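Local coordinates for protein putative NADPH:quinone reductase (Bacillus thuringiensis, PDB 3GMS) that probably acts as an NADPH-dependent quinone reductase of the medium-chain dehydrogenase/reductase superfamily, although its substrate and reaction are unconfirmed, at residues 121-133 and 284-298. Residues are numbered along the deposited sequence; the frame is centred on the assembly and turned at random.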
ATOM      1  N   THR A 121       4.679  -5.667 -11.955  1.00 22.09           N
ATOM      2  CA  THR A 121       5.532  -5.391 -10.810  1.00 22.21           C
ATOM      3  C   THR A 121       5.567  -3.887 -10.570  1.00 20.95           C
ATOM      4  O   THR A 121       5.389  -3.428  -9.438  1.00 20.83           O
ATOM      5  CB  THR A 121       6.942  -5.988 -11.076  1.00 22.26           C
ATOM      6  OG1 THR A 121       6.798  -7.399 -11.209  1.00 24.25           O
ATOM      7  CG2 THR A 121       7.883  -5.672  -9.897  1.00 24.78           C
ATOM      8  N   ALA A 122       5.822  -3.094 -11.630  1.00 19.74           N
ATOM      9  CA  ALA A 122       5.865  -1.651 -11.484  1.00 20.37           C
ATOM     10  C   ALA A 122       4.568  -1.064 -10.918  1.00 19.18           C
ATOM     11  O   ALA A 122       4.576  -0.143 -10.083  1.00 20.21           O
ATOM     12  CB  ALA A 122       6.181  -0.989 -12.863  1.00 19.35           C
ATOM     13  N   ALA A 123       3.458  -1.641 -11.338  1.00 18.73           N
ATOM     14  CA  ALA A 123       2.160  -1.152 -10.925  1.00 20.18           C
ATOM     15  C   ALA A 123       1.893  -1.348  -9.414  1.00 21.19           C
ATOM     16  O   ALA A 123       0.847  -0.903  -8.895  1.00 22.02           O
ATOM     17  CB  ALA A 123       1.071  -1.850 -11.778  1.00 19.34           C
ATOM     18  N   GLN A 124       2.781  -2.080  -8.734  1.00 20.69           N
ATOM     19  CA  GLN A 124       2.636  -2.393  -7.310  1.00 20.11           C
ATOM     20  C   GLN A 124       3.709  -1.750  -6.450  1.00 21.02           C
ATOM     21  O   GLN A 124       3.801  -2.023  -5.223  1.00 20.06           O
ATOM     22  CB  GLN A 124       2.638  -3.915  -7.087  1.00 20.43           C
ATOM     23  CG  GLN A 124       1.480  -4.673  -7.716  1.00 19.54           C
ATOM     24  CD  GLN A 124       1.670  -6.153  -7.475  1.00 23.90           C
ATOM     25  OE1 GLN A 124       1.433  -6.630  -6.376  1.00 27.85           O
ATOM     26  NE2 GLN A 124       2.203  -6.854  -8.459  1.00 22.69           N
ATOM     27  N   MET A 125       4.484  -0.834  -7.059  1.00 18.31           N
ATOM     28  CA  MET A 125       5.696  -0.306  -6.421  1.00 21.01           C
ATOM     29  C   MET A 125       5.462   0.721  -5.292  1.00 20.44           C
ATOM     30  O   MET A 125       6.341   0.924  -4.460  1.00 21.84           O
ATOM     31  CB  MET A 125       6.620   0.312  -7.487  1.00 19.16           C
ATOM     32  CG  MET A 125       8.072   0.726  -7.037  1.00 23.20           C
ATOM     33  SD  MET A 125       9.206  -0.698  -6.810  1.00 17.75           S
ATOM     34  CE  MET A 125       9.208  -1.351  -8.440  1.00 20.83           C
ATOM     35  N   TYR A 126       4.290   1.353  -5.278  1.00 19.44           N
ATOM     36  CA  TYR A 126       4.065   2.525  -4.433  1.00 19.11           C
ATOM     37  C   TYR A 126       3.485   2.188  -3.075  1.00 19.63           C
ATOM     38  O   TYR A 126       4.175   2.183  -2.088  1.00 18.42           O
ATOM     39  CB  TYR A 126       3.191   3.517  -5.188  1.00 20.25           C
ATOM     40  CG  TYR A 126       2.784   4.796  -4.457  1.00 19.57           C
ATOM     41  CD1 TYR A 126       3.587   5.382  -3.443  1.00 20.37           C
ATOM     42  CD2 TYR A 126       1.616   5.451  -4.852  1.00 18.04           C
ATOM     43  CE1 TYR A 126       3.182   6.573  -2.826  1.00 20.38           C
ATOM     44  CE2 TYR A 126       1.206   6.642  -4.254  1.00 19.96           C
ATOM     45  CZ  TYR A 126       2.003   7.194  -3.245  1.00 21.26           C
ATOM     46  OH  TYR A 126       1.605   8.371  -2.642  1.00 20.76           O
ATOM     47  N   ILE A 127       2.204   1.870  -3.006  1.00 19.75           N
ATOM     48  CA  ILE A 127       1.540   1.944  -1.724  1.00 20.22           C
ATOM     49  C   ILE A 127       2.075   0.969  -0.656  1.00 19.55           C
ATOM     50  O   ILE A 127       2.464   1.406   0.418  1.00 19.91           O
ATOM     51  CB  ILE A 127      -0.018   1.757  -1.898  1.00 20.84           C
ATOM     52  CG1 ILE A 127      -0.601   2.955  -2.685  1.00 19.91           C
ATOM     53  CG2 ILE A 127      -0.696   1.699  -0.539  1.00 22.36           C
ATOM     54  CD1 ILE A 127      -0.515   4.278  -1.952  1.00 22.52           C
ATOM     55  N   ASN A 128       2.068  -0.320  -0.954  1.00 19.95           N
ATOM     56  CA  ASN A 128       2.555  -1.310   0.002  1.00 20.15           C
ATOM     57  C   ASN A 128       4.086  -1.272   0.245  1.00 20.24           C
ATOM     58  O   ASN A 128       4.487  -1.297   1.436  1.00 21.77           O
ATOM     59  CB  ASN A 128       2.021  -2.706  -0.344  1.00 20.03           C
ATOM     60  CG  ASN A 128       0.520  -2.760  -0.212  1.00 21.52           C
ATOM     61  OD1 ASN A 128      -0.007  -2.203   0.743  1.00 27.60           O
ATOM     62  ND2 ASN A 128      -0.173  -3.353  -1.183  1.00 26.29           N
ATOM     63  N   PRO A 129       4.921  -1.173  -0.819  1.00 20.68           N
ATOM     64  CA  PRO A 129       6.365  -1.164  -0.583  1.00 21.05           C
ATOM     65  C   PRO A 129       6.815   0.093   0.127  1.00 21.40           C
ATOM     66  O   PRO A 129       7.601   0.003   1.074  1.00 21.69           O
ATOM     67  CB  PRO A 129       6.977  -1.264  -2.000  1.00 21.41           C
ATOM     68  CG  PRO A 129       5.928  -1.937  -2.792  1.00 23.18           C
ATOM     69  CD  PRO A 129       4.629  -1.344  -2.256  1.00 20.96           C
ATOM     70  N   LEU A 130       6.345   1.263  -0.320  1.00 20.66           N
ATOM     71  CA  LEU A 130       6.737   2.479   0.378  1.00 20.34           C
ATOM     72  C   LEU A 130       6.303   2.529   1.865  1.00 20.31           C
ATOM     73  O   LEU A 130       7.086   2.918   2.712  1.00 20.01           O
ATOM     74  CB  LEU A 130       6.288   3.714  -0.379  1.00 20.50           C
ATOM     75  CG  LEU A 130       6.906   5.035   0.017  1.00 21.15           C
ATOM     76  CD1 LEU A 130       8.423   5.069  -0.165  1.00 21.70           C
ATOM     77  CD2 LEU A 130       6.222   6.102  -0.835  1.00 19.40           C
ATOM     78  N   THR A 131       5.080   2.090   2.158  1.00 20.29           N
ATOM     79  CA  THR A 131       4.587   1.977   3.529  1.00 20.05           C
ATOM     80  C   THR A 131       5.437   1.008   4.366  1.00 20.59           C
ATOM     81  O   THR A 131       5.866   1.352   5.507  1.00 20.38           O
ATOM     82  CB  THR A 131       3.091   1.584   3.586  1.00 20.09           C
ATOM     83  OG1 THR A 131       2.320   2.612   2.947  1.00 18.88           O
ATOM     84  CG2 THR A 131       2.616   1.479   5.054  1.00 20.35           C
ATOM     85  N   ALA A 132       5.708  -0.170   3.812  1.00 19.89           N
ATOM     86  CA  ALA A 132       6.503  -1.156   4.532  1.00 20.58           C
ATOM     87  C   ALA A 132       7.939  -0.619   4.769  1.00 20.66           C
ATOM     88  O   ALA A 132       8.449  -0.705   5.884  1.00 21.62           O
ATOM     89  CB  ALA A 132       6.522  -2.519   3.780  1.00 19.05           C
ATOM     90  N   TRP A 133       8.552  -0.036   3.740  1.00 21.05           N
ATOM     91  CA  TRP A 133       9.929   0.471   3.822  1.00 21.09           C
ATOM     92  C   TRP A 133      10.088   1.620   4.819  1.00 21.95           C
ATOM     93  O   TRP A 133      11.034   1.633   5.640  1.00 20.88           O
ATOM     94  CB  TRP A 133      10.405   0.971   2.468  1.00 21.62           C
ATOM     95  CG  TRP A 133      11.819   1.561   2.528  1.00 21.80           C
ATOM     96  CD1 TRP A 133      12.151   2.881   2.501  1.00 25.66           C
ATOM     97  CD2 TRP A 133      13.044   0.837   2.623  1.00 23.84           C
ATOM     98  NE1 TRP A 133      13.530   3.027   2.548  1.00 25.30           N
ATOM     99  CE2 TRP A 133      14.096   1.788   2.639  1.00 26.27           C
ATOM    100  CE3 TRP A 133      13.363  -0.525   2.672  1.00 25.04           C
ATOM    101  CZ2 TRP A 133      15.456   1.417   2.725  1.00 26.40           C
ATOM    102  CZ3 TRP A 133      14.721  -0.898   2.745  1.00 27.25           C
ATOM    103  CH2 TRP A 133      15.745   0.084   2.772  1.00 26.20           C
ATOM    104  N   PHE A 284      12.311   5.817  -3.890  1.00 22.75           N
ATOM    105  CA  PHE A 284      11.853   4.935  -4.977  1.00 22.87           C
ATOM    106  C   PHE A 284      13.038   4.290  -5.689  1.00 23.64           C
ATOM    107  O   PHE A 284      12.980   3.112  -6.050  1.00 23.99           O
ATOM    108  CB  PHE A 284      10.968   5.660  -5.974  1.00 22.63           C
ATOM    109  CG  PHE A 284       9.518   5.620  -5.610  1.00 22.88           C
ATOM    110  CD1 PHE A 284       8.964   6.640  -4.892  1.00 21.56           C
ATOM    111  CD2 PHE A 284       8.739   4.501  -5.940  1.00 23.53           C
ATOM    112  CE1 PHE A 284       7.584   6.592  -4.532  1.00 22.14           C
ATOM    113  CE2 PHE A 284       7.375   4.441  -5.613  1.00 22.74           C
ATOM    114  CZ  PHE A 284       6.809   5.499  -4.897  1.00 21.69           C
ATOM    115  N   ARG A 285      14.132   5.035  -5.853  1.00 23.23           N
ATOM    116  CA  ARG A 285      15.292   4.431  -6.540  1.00 24.87           C
ATOM    117  C   ARG A 285      15.786   3.239  -5.780  1.00 25.33           C
ATOM    118  O   ARG A 285      16.221   2.256  -6.374  1.00 26.59           O
ATOM    119  CB  ARG A 285      16.409   5.467  -6.777  1.00 23.55           C
ATOM    120  CG  ARG A 285      16.169   6.245  -8.037  1.00 27.97           C
ATOM    121  CD  ARG A 285      17.404   7.079  -8.455  1.00 31.25           C
ATOM    122  NE  ARG A 285      17.458   8.278  -7.636  1.00 40.34           N
ATOM    123  CZ  ARG A 285      16.725   9.375  -7.857  1.00 42.50           C
ATOM    124  NH1 ARG A 285      15.895   9.457  -8.900  1.00 44.33           N
ATOM    125  NH2 ARG A 285      16.835  10.403  -7.040  1.00 44.22           N
ATOM    126  N   HIS A 286      15.665   3.317  -4.458  1.00 25.78           N
ATOM    127  CA  HIS A 286      16.041   2.251  -3.596  1.00 25.99           C
ATOM    128  C   HIS A 286      15.169   1.013  -3.675  1.00 25.29           C
ATOM    129  O   HIS A 286      15.694  -0.115  -3.737  1.00 25.76           O
ATOM    130  CB  HIS A 286      16.169   2.693  -2.127  1.00 27.16           C
ATOM    131  CG  HIS A 286      16.800   1.637  -1.285  1.00 33.09           C
ATOM    132  ND1 HIS A 286      18.119   1.259  -1.438  1.00 37.26           N
ATOM    133  CD2 HIS A 286      16.269   0.778  -0.382  1.00 37.24           C
ATOM    134  CE1 HIS A 286      18.392   0.267  -0.611  1.00 38.03           C
ATOM    135  NE2 HIS A 286      17.287  -0.045   0.039  1.00 39.26           N
ATOM    136  N   LEU A 287      13.857   1.216  -3.664  1.00 23.88           N
ATOM    137  CA  LEU A 287      12.920   0.093  -3.809  1.00 23.12           C
ATOM    138  C   LEU A 287      13.137  -0.574  -5.167  1.00 23.06           C
ATOM    139  O   LEU A 287      13.157  -1.794  -5.241  1.00 23.38           O
ATOM    140  CB  LEU A 287      11.469   0.590  -3.719  1.00 23.76           C
ATOM    141  CG  LEU A 287      11.019   1.174  -2.373  1.00 24.80           C
ATOM    142  CD1 LEU A 287       9.660   1.870  -2.592  1.00 26.83           C
ATOM    143  CD2 LEU A 287      10.872   0.085  -1.381  1.00 25.68           C
ATOM    144  N   ILE A 288      13.344   0.241  -6.209  1.00 22.12           N
ATOM    145  CA  ILE A 288      13.557  -0.288  -7.563  1.00 24.27           C
ATOM    146  C   ILE A 288      14.814  -1.189  -7.574  1.00 25.07           C
ATOM    147  O   ILE A 288      14.772  -2.286  -8.131  1.00 24.64           O
ATOM    148  CB  ILE A 288      13.638   0.846  -8.586  1.00 24.04           C
ATOM    149  CG1 ILE A 288      12.219   1.432  -8.826  1.00 24.58           C
ATOM    150  CG2 ILE A 288      14.330   0.383  -9.890  1.00 26.64           C
ATOM    151  CD1 ILE A 288      12.249   2.762  -9.602  1.00 28.77           C
ATOM    152  N   ARG A 289      15.910  -0.742  -6.951  1.00 26.19           N
ATOM    153  CA  ARG A 289      17.102  -1.599  -6.819  0.50 26.66           C
ATOM    154  C   ARG A 289      16.801  -2.916  -6.110  1.00 26.79           C
ATOM    155  O   ARG A 289      17.269  -3.966  -6.551  1.00 26.86           O
ATOM    156  CB  ARG A 289      18.259  -0.902  -6.088  0.50 27.11           C
ATOM    157  CG  ARG A 289      18.636   0.438  -6.632  0.50 26.75           C
ATOM    158  CD  ARG A 289      18.815   0.473  -8.119  0.50 30.03           C
ATOM    159  NE  ARG A 289      19.250   1.824  -8.470  0.50 29.79           N
ATOM    160  CZ  ARG A 289      18.441   2.814  -8.824  0.50 28.66           C
ATOM    161  NH1 ARG A 289      17.132   2.612  -8.964  0.50 20.74           N
ATOM    162  NH2 ARG A 289      18.965   4.010  -9.088  0.50 28.04           N
ATOM    163  N   LEU A 290      16.006  -2.865  -5.030  1.00 25.92           N
ATOM    164  CA  LEU A 290      15.633  -4.066  -4.265  1.00 26.95           C
ATOM    165  C   LEU A 290      14.829  -5.064  -5.121  1.00 27.52           C
ATOM    166  O   LEU A 290      15.044  -6.287  -5.046  1.00 29.03           O
ATOM    167  CB  LEU A 290      14.843  -3.722  -3.002  1.00 25.81           C
ATOM    168  CG  LEU A 290      15.634  -3.047  -1.867  1.00 27.39           C
ATOM    169  CD1 LEU A 290      14.708  -2.606  -0.743  1.00 26.81           C
ATOM    170  CD2 LEU A 290      16.782  -3.953  -1.362  1.00 28.94           C
ATOM    171  N   VAL A 291      13.945  -4.531  -5.949  1.00 27.16           N
ATOM    172  CA  VAL A 291      13.203  -5.369  -6.895  1.00 27.20           C
ATOM    173  C   VAL A 291      14.134  -5.931  -7.976  1.00 27.81           C
ATOM    174  O   VAL A 291      14.095  -7.127  -8.262  1.00 27.73           O
ATOM    175  CB  VAL A 291      12.020  -4.617  -7.527  1.00 28.01           C
ATOM    176  CG1 VAL A 291      11.287  -5.515  -8.583  1.00 28.67           C
ATOM    177  CG2 VAL A 291      11.028  -4.221  -6.441  1.00 27.89           C
ATOM    178  N   GLU A 292      14.980  -5.074  -8.547  1.00 28.05           N
ATOM    179  CA  GLU A 292      15.920  -5.518  -9.600  1.00 30.44           C
ATOM    180  C   GLU A 292      16.814  -6.640  -9.098  1.00 30.88           C
ATOM    181  O   GLU A 292      17.055  -7.604  -9.832  1.00 32.21           O
ATOM    182  CB  GLU A 292      16.789  -4.381 -10.062  1.00 30.18           C
ATOM    183  CG  GLU A 292      16.156  -3.484 -11.040  1.00 32.18           C
ATOM    184  CD  GLU A 292      16.993  -2.251 -11.292  1.00 36.57           C
ATOM    185  OE1 GLU A 292      17.702  -1.788 -10.360  1.00 40.87           O
ATOM    186  OE2 GLU A 292      16.925  -1.737 -12.414  1.00 37.57           O
ATOM    187  N   ASN A 293      17.291  -6.519  -7.856  1.00 31.98           N
ATOM    188  CA  ASN A 293      18.211  -7.501  -7.255  1.00 33.17           C
ATOM    189  C   ASN A 293      17.487  -8.720  -6.738  1.00 32.99           C
ATOM    190  O   ASN A 293      18.099  -9.590  -6.124  1.00 32.92           O
ATOM    191  CB  ASN A 293      19.004  -6.889  -6.092  1.00 33.90           C
ATOM    192  CG  ASN A 293      19.919  -5.774  -6.529  1.00 37.89           C
ATOM    193  OD1 ASN A 293      20.092  -5.524  -7.728  1.00 43.96           O
ATOM    194  ND2 ASN A 293      20.484  -5.056  -5.552  1.00 42.23           N
ATOM    195  N   GLU A 294      16.175  -8.765  -6.937  1.00 33.10           N
ATOM    196  CA  GLU A 294      15.350  -9.869  -6.433  1.00 33.58           C
ATOM    197  C   GLU A 294      15.311 -10.058  -4.894  1.00 33.39           C
ATOM    198  O   GLU A 294      14.988 -11.140  -4.408  1.00 34.46           O
ATOM    199  CB  GLU A 294      15.698 -11.168  -7.186  1.00 35.16           C
ATOM    200  CG  GLU A 294      15.284 -11.082  -8.676  1.00 39.09           C
ATOM    201  CD  GLU A 294      15.637 -12.320  -9.506  1.00 44.61           C
ATOM    202  OE1 GLU A 294      16.696 -12.934  -9.276  1.00 47.00           O
ATOM    203  OE2 GLU A 294      14.856 -12.652 -10.423  1.00 48.27           O
ATOM    204  N   GLN A 295      15.570  -8.988  -4.140  1.00 31.75           N
ATOM    205  CA  GLN A 295      15.441  -8.992  -2.670  1.00 30.27           C
ATOM    206  C   GLN A 295      13.997  -8.763  -2.257  1.00 29.34           C
ATOM    207  O   GLN A 295      13.542  -9.198  -1.197  1.00 28.59           O
ATOM    208  CB  GLN A 295      16.332  -7.916  -2.068  1.00 30.23           C
ATOM    209  CG  GLN A 295      17.812  -8.219  -2.272  1.00 33.17           C
ATOM    210  CD  GLN A 295      18.667  -7.059  -1.911  1.00 35.24           C
ATOM    211  OE1 GLN A 295      19.047  -6.274  -2.771  1.00 40.10           O
ATOM    212  NE2 GLN A 295      18.943  -6.903  -0.633  1.00 38.74           N
ATOM    213  N   LEU A 296      13.285  -8.072  -3.124  1.00 27.73           N
ATOM    214  CA  LEU A 296      11.886  -7.783  -2.922  1.00 28.31           C
ATOM    215  C   LEU A 296      11.046  -8.274  -4.117  1.00 27.83           C
ATOM    216  O   LEU A 296      11.348  -7.940  -5.248  1.00 27.65           O
ATOM    217  CB  LEU A 296      11.759  -6.276  -2.793  1.00 27.95           C
ATOM    218  CG  LEU A 296      10.610  -5.693  -1.994  1.00 31.00           C
ATOM    219  CD1 LEU A 296      10.486  -6.309  -0.599  1.00 30.80           C
ATOM    220  CD2 LEU A 296      10.832  -4.170  -1.919  1.00 27.61           C
ATOM    221  N   ARG A 297      10.000  -9.049  -3.864  1.00 27.85           N
ATOM    222  CA  ARG A 297       9.129  -9.515  -4.932  1.00 28.56           C
ATOM    223  C   ARG A 297       7.682  -9.231  -4.564  1.00 27.56           C
ATOM    224  O   ARG A 297       7.316  -9.284  -3.385  1.00 26.61           O
ATOM    225  CB  ARG A 297       9.285 -11.029  -5.147  1.00 29.42           C
ATOM    226  CG  ARG A 297      10.684 -11.450  -5.614  1.00 35.60           C
ATOM    227  CD  ARG A 297      10.733 -12.961  -5.773  1.00 41.48           C
ATOM    228  NE  ARG A 297      10.842 -13.600  -4.461  1.00 46.74           N
ATOM    229  CZ  ARG A 297      10.426 -14.834  -4.182  1.00 50.00           C
ATOM    230  NH1 ARG A 297       9.862 -15.587  -5.122  1.00 51.72           N
ATOM    231  NH2 ARG A 297      10.587 -15.323  -2.957  1.00 51.69           N
ATOM    232  N   PHE A 298       6.863  -8.917  -5.569  1.00 26.67           N
ATOM    233  CA  PHE A 298       5.494  -8.484  -5.260  1.00 27.11           C
ATOM    234  C   PHE A 298       4.544  -9.631  -5.508  1.00 27.67           C
ATOM    235  O   PHE A 298       4.994 -10.738  -5.859  1.00 28.06           O
ATOM    236  CB  PHE A 298       5.106  -7.192  -6.015  1.00 27.61           C
ATOM    237  CG  PHE A 298       6.009  -6.019  -5.736  1.00 26.77           C
ATOM    238  CD1 PHE A 298       6.616  -5.848  -4.487  1.00 26.91           C
ATOM    239  CD2 PHE A 298       6.245  -5.061  -6.726  1.00 27.32           C
ATOM    240  CE1 PHE A 298       7.477  -4.765  -4.229  1.00 24.75           C
ATOM    241  CE2 PHE A 298       7.063  -3.967  -6.468  1.00 23.81           C
ATOM    242  CZ  PHE A 298       7.691  -3.815  -5.198  1.00 24.02           C
TER
HETATM  243  O   HOH W   1       7.583  -8.944  -8.288  1.00 35.20           O
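Thr121 meets Val291 through its methyl group, CG2 reaching tip to tip toward Val291 CG1 at 3.7 Å. The backbone O of Thr121 lies at the ring edge of Phe298, 3.3 Å from Phe298 CD2. The Thr121 hydroxyl bonds Asp118, with a long, weak bond from a water that accepts from the Phe298 backbone N. Gln124 and Phe298 run antiparallel alongside each other, the Gln124 amide beside Phe298 CB and inclined to the ring; NE2 is held by the carbonyls of Phe120 and Met299.

Met125 fills the middle of the contact. CG stands anti to the backbone N (chi1 -170°) and the chain then bends twice, tucking the thioether between Phe298 and the helix 284-292. SD makes a Met-aromatic contact at the Phe298 edge, 5.0 Å from the ring centroid, and CE rests on Val291 CG2 and Ile288 CG1. Met125 O is buried here with no hydrogen-bond partner, facing Phe284 and Leu287 carbons. Tyr126 brings CD1 to the edge of the Phe284 ring, 3.5 Å from Phe284 CZ; its hydroxyl bonds Asn272.

In the next helix, Pro129 sets CG 3.5 Å from Phe298 CZ, and Leu130 places CD2 against Phe284 CE1. Leu287 rests CB on Met125 SD, CD1 by Met125 O and Leu130, and CD2 on Trp133 CB and Pro129. At the far end His286 lays CD2 over one face of the Trp133 indole, the ring planes 43° apart.

The 127-133 and 284-292 segments of helices 127-139 and 277-292 cross at 106°, joined by buried apolar packing without a direct hydrogen bond, in a chain pairing a GroES-like domain with a six-stranded parallel Rossmann-type sheet, as in medium-chain reductases. Helices 156-168 and 268-274 also pack against 127-133, while strand 326-330 lies against Ala123, Gln124 and Asn128.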